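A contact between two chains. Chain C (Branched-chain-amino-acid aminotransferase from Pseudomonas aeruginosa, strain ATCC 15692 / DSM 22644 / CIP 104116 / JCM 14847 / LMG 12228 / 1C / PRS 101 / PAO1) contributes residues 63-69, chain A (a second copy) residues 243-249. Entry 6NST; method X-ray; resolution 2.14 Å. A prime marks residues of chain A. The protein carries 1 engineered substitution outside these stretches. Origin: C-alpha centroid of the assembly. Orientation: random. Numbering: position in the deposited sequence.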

# COMPACT_ATOMS: atom_id res chain seq x y z
N PHE C 63 -13.32 -29.18 -3.16
CA PHE C 63 -14.65 -28.69 -2.80
C PHE C 63 -14.57 -27.34 -2.09
O PHE C 63 -15.45 -26.50 -2.28
CB PHE C 63 -15.37 -29.72 -1.93
CG PHE C 63 -15.99 -30.84 -2.70
CD1 PHE C 63 -15.21 -31.81 -3.30
CD2 PHE C 63 -17.37 -30.91 -2.84
CE1 PHE C 63 -15.78 -32.84 -4.02
CE2 PHE C 63 -17.95 -31.94 -3.56
CZ PHE C 63 -17.16 -32.90 -4.15
N ASP C 64 -13.53 -27.13 -1.28
CA ASP C 64 -13.31 -25.81 -0.69
C ASP C 64 -13.13 -24.76 -1.78
O ASP C 64 -13.80 -23.72 -1.77
CB ASP C 64 -12.09 -25.84 0.23
CG ASP C 64 -12.38 -26.45 1.58
OD1 ASP C 64 -13.57 -26.70 1.88
OD2 ASP C 64 -11.43 -26.69 2.35
N SER C 65 -12.24 -25.02 -2.74
CA SER C 65 -12.00 -24.07 -3.82
C SER C 65 -13.27 -23.79 -4.61
O SER C 65 -13.57 -22.63 -4.92
CB SER C 65 -10.91 -24.61 -4.75
OG SER C 65 -9.70 -24.85 -4.04
N ALA C 66 -14.03 -24.83 -4.94
CA ALA C 66 -15.32 -24.63 -5.59
C ALA C 66 -16.24 -23.79 -4.72
O ALA C 66 -16.88 -22.84 -5.21
CB ALA C 66 -15.97 -25.97 -5.92
N HIS C 67 -16.32 -24.11 -3.43
CA HIS C 67 -17.15 -23.34 -2.51
C HIS C 67 -16.74 -21.87 -2.48
O HIS C 67 -17.60 -20.98 -2.41
CB HIS C 67 -17.07 -23.96 -1.11
CG HIS C 67 -17.99 -23.33 -0.11
ND1 HIS C 67 -19.36 -23.51 -0.14
CD2 HIS C 67 -17.74 -22.54 0.96
CE1 HIS C 67 -19.91 -22.85 0.86
NE2 HIS C 67 -18.95 -22.25 1.54
N ILE C 68 -15.44 -21.60 -2.53
CA ILE C 68 -14.96 -20.23 -2.53
C ILE C 68 -15.47 -19.48 -3.76
O ILE C 68 -15.89 -18.32 -3.67
CB ILE C 68 -13.42 -20.20 -2.45
CG1 ILE C 68 -12.96 -20.67 -1.06
CG2 ILE C 68 -12.89 -18.82 -2.76
CD1 ILE C 68 -11.46 -20.72 -0.88
N MET C 69 -15.46 -20.14 -4.91
CA MET C 69 -15.91 -19.55 -6.16
C MET C 69 -17.41 -19.71 -6.38
O MET C 69 -17.90 -19.38 -7.47
CB MET C 69 -15.15 -20.17 -7.34
CG MET C 69 -13.64 -20.02 -7.23
SD MET C 69 -13.14 -18.29 -7.22
CE MET C 69 -11.37 -18.44 -6.99
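Chain A 243-249: RDEVYIA

The segment of chain A that meets chain C is a short helix, Arg243′ to Tyr247′, followed by two residues in loop conformation. It lies across the end of a longer helix in chain C, which runs through Phe63 to Ile68 and gives way at Met69. The two axes approach to 9.6 Å, and their N-to-C directions differ by 114°, so the helices cross steeply and run somewhat against each other. Accordingly the start of the chain A segment lies near the end of the chain C segment: the CA atoms of Asp244′ and Ile68 are 6.0 Å apart, and those of Ile248′ and Asp64 5.8 Å.

Arg243′ makes no contact with chain C here; its phi/psi of -66/-39 is helical, and its carbonyl oxygen accepts weak hydrogen bonds from the N atoms of Val246′ and Tyr247′. Asp244′ is the first residue to touch. Its CA-to-CB bond points toward chain C, and its CB lies 3.6 Å from CG2 of Ile68. The closest approach is made by the methylene carbon, which is apolar enough to lie against isoleucine. The carboxylate oxygen OD1 is also only 3.9 Å from CD1 of Ile68, but both carboxylate oxygens have hydrogen-bonding partners outside this pair of segments.

Glu245′ points away, and Val246′ is out of reach. One turn on from Asp244′, Tyr247′ (phi/psi -59/-36, chi1 m) again points toward chain C. Its ring carbon CD2 lies 4.2 Å from CG2 of Ile68 and 4.1 Å from the Ile68 backbone O, so the broad aromatic side chain covers both the branched side chain and part of the main chain. Its own carbonyl O lies at the edge of the His67 ring, near the ring plane, 3.2 Å from both CD2 and NE2 of His67.

At Ile248′ the backbone leaves helical geometry, with phi/psi of -104/17. The side chain, chi1 p and chi2 t, is directed toward chain C, and its CG2 methyl is the focus of the contact: it lies 3.5 Å from CG1 of Ile68, 3.5 Å from the backbone O of Asp64, 3.7 Å from CB of Asp64 and 4.2 Å from CD2 of His67. A beta-branched residue suits this place because it carries a methyl directly on CB, close to its own backbone, where it can enter the space between Asp64, His67 and Ile68.

Ala249′, with an extended phi/psi of -77/155, turns its CB away and ends the contact. The 329 Å² buried between the stretches rests chiefly on packing, with Ile68 and Ile248′ the most heavily covered residues.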

# COMPACT_ATOMS: atom_id res chain seq x y z
N ARG A 243 -10.46 -13.42 3.38
CA ARG A 243 -11.91 -13.52 3.31
C ARG A 243 -12.35 -14.91 2.86
O ARG A 243 -13.34 -15.45 3.38
CB ARG A 243 -12.48 -12.44 2.38
CG ARG A 243 -12.20 -12.65 0.90
CD ARG A 243 -13.32 -12.08 0.07
NE ARG A 243 -13.20 -10.63 -0.09
CZ ARG A 243 -14.21 -9.82 -0.37
NH1 ARG A 243 -13.99 -8.52 -0.50
NH2 ARG A 243 -15.44 -10.30 -0.51
N ASP A 244 -11.63 -15.51 1.91
CA ASP A 244 -12.03 -16.83 1.43
C ASP A 244 -11.66 -17.93 2.41
O ASP A 244 -12.22 -19.03 2.32
CB ASP A 244 -11.42 -17.10 0.05
CG ASP A 244 -9.94 -16.77 -0.03
OD1 ASP A 244 -9.21 -17.49 -0.75
OD2 ASP A 244 -9.49 -15.79 0.61
N GLU A 245 -10.76 -17.66 3.35
CA GLU A 245 -10.54 -18.59 4.45
C GLU A 245 -11.77 -18.67 5.35
O GLU A 245 -12.06 -19.74 5.90
CB GLU A 245 -9.30 -18.17 5.24
CG GLU A 245 -8.94 -19.07 6.41
CD GLU A 245 -7.62 -18.68 7.06
OE1 GLU A 245 -6.93 -17.79 6.51
OE2 GLU A 245 -7.29 -19.26 8.11
N VAL A 246 -12.50 -17.56 5.51
CA VAL A 246 -13.75 -17.58 6.26
C VAL A 246 -14.81 -18.39 5.52
O VAL A 246 -15.63 -19.07 6.15
CB VAL A 246 -14.23 -16.14 6.53
CG1 VAL A 246 -15.51 -16.15 7.36
CG2 VAL A 246 -13.14 -15.34 7.22
N TYR A 247 -14.81 -18.34 4.18
CA TYR A 247 -15.82 -19.04 3.40
C TYR A 247 -15.79 -20.55 3.67
O TYR A 247 -16.84 -21.20 3.70
CB TYR A 247 -15.63 -18.79 1.90
CG TYR A 247 -15.78 -17.35 1.44
CD1 TYR A 247 -16.35 -16.38 2.25
CD2 TYR A 247 -15.35 -16.98 0.17
CE1 TYR A 247 -16.48 -15.07 1.81
CE2 TYR A 247 -15.48 -15.68 -0.28
CZ TYR A 247 -16.05 -14.73 0.55
OH TYR A 247 -16.18 -13.43 0.11
N ILE A 248 -14.61 -21.11 3.88
CA ILE A 248 -14.44 -22.55 4.01
C ILE A 248 -14.22 -22.98 5.46
O ILE A 248 -13.77 -24.09 5.71
CB ILE A 248 -13.31 -23.07 3.11
CG1 ILE A 248 -11.98 -22.44 3.51
CG2 ILE A 248 -13.63 -22.80 1.65
CD1 ILE A 248 -10.80 -22.92 2.70
N ALA A 249 -14.54 -22.11 6.42
CA ALA A 249 -14.43 -22.49 7.82
C ALA A 249 -15.61 -23.36 8.23
O ALA A 249 -16.68 -23.32 7.62
CB ALA A 249 -14.37 -21.25 8.71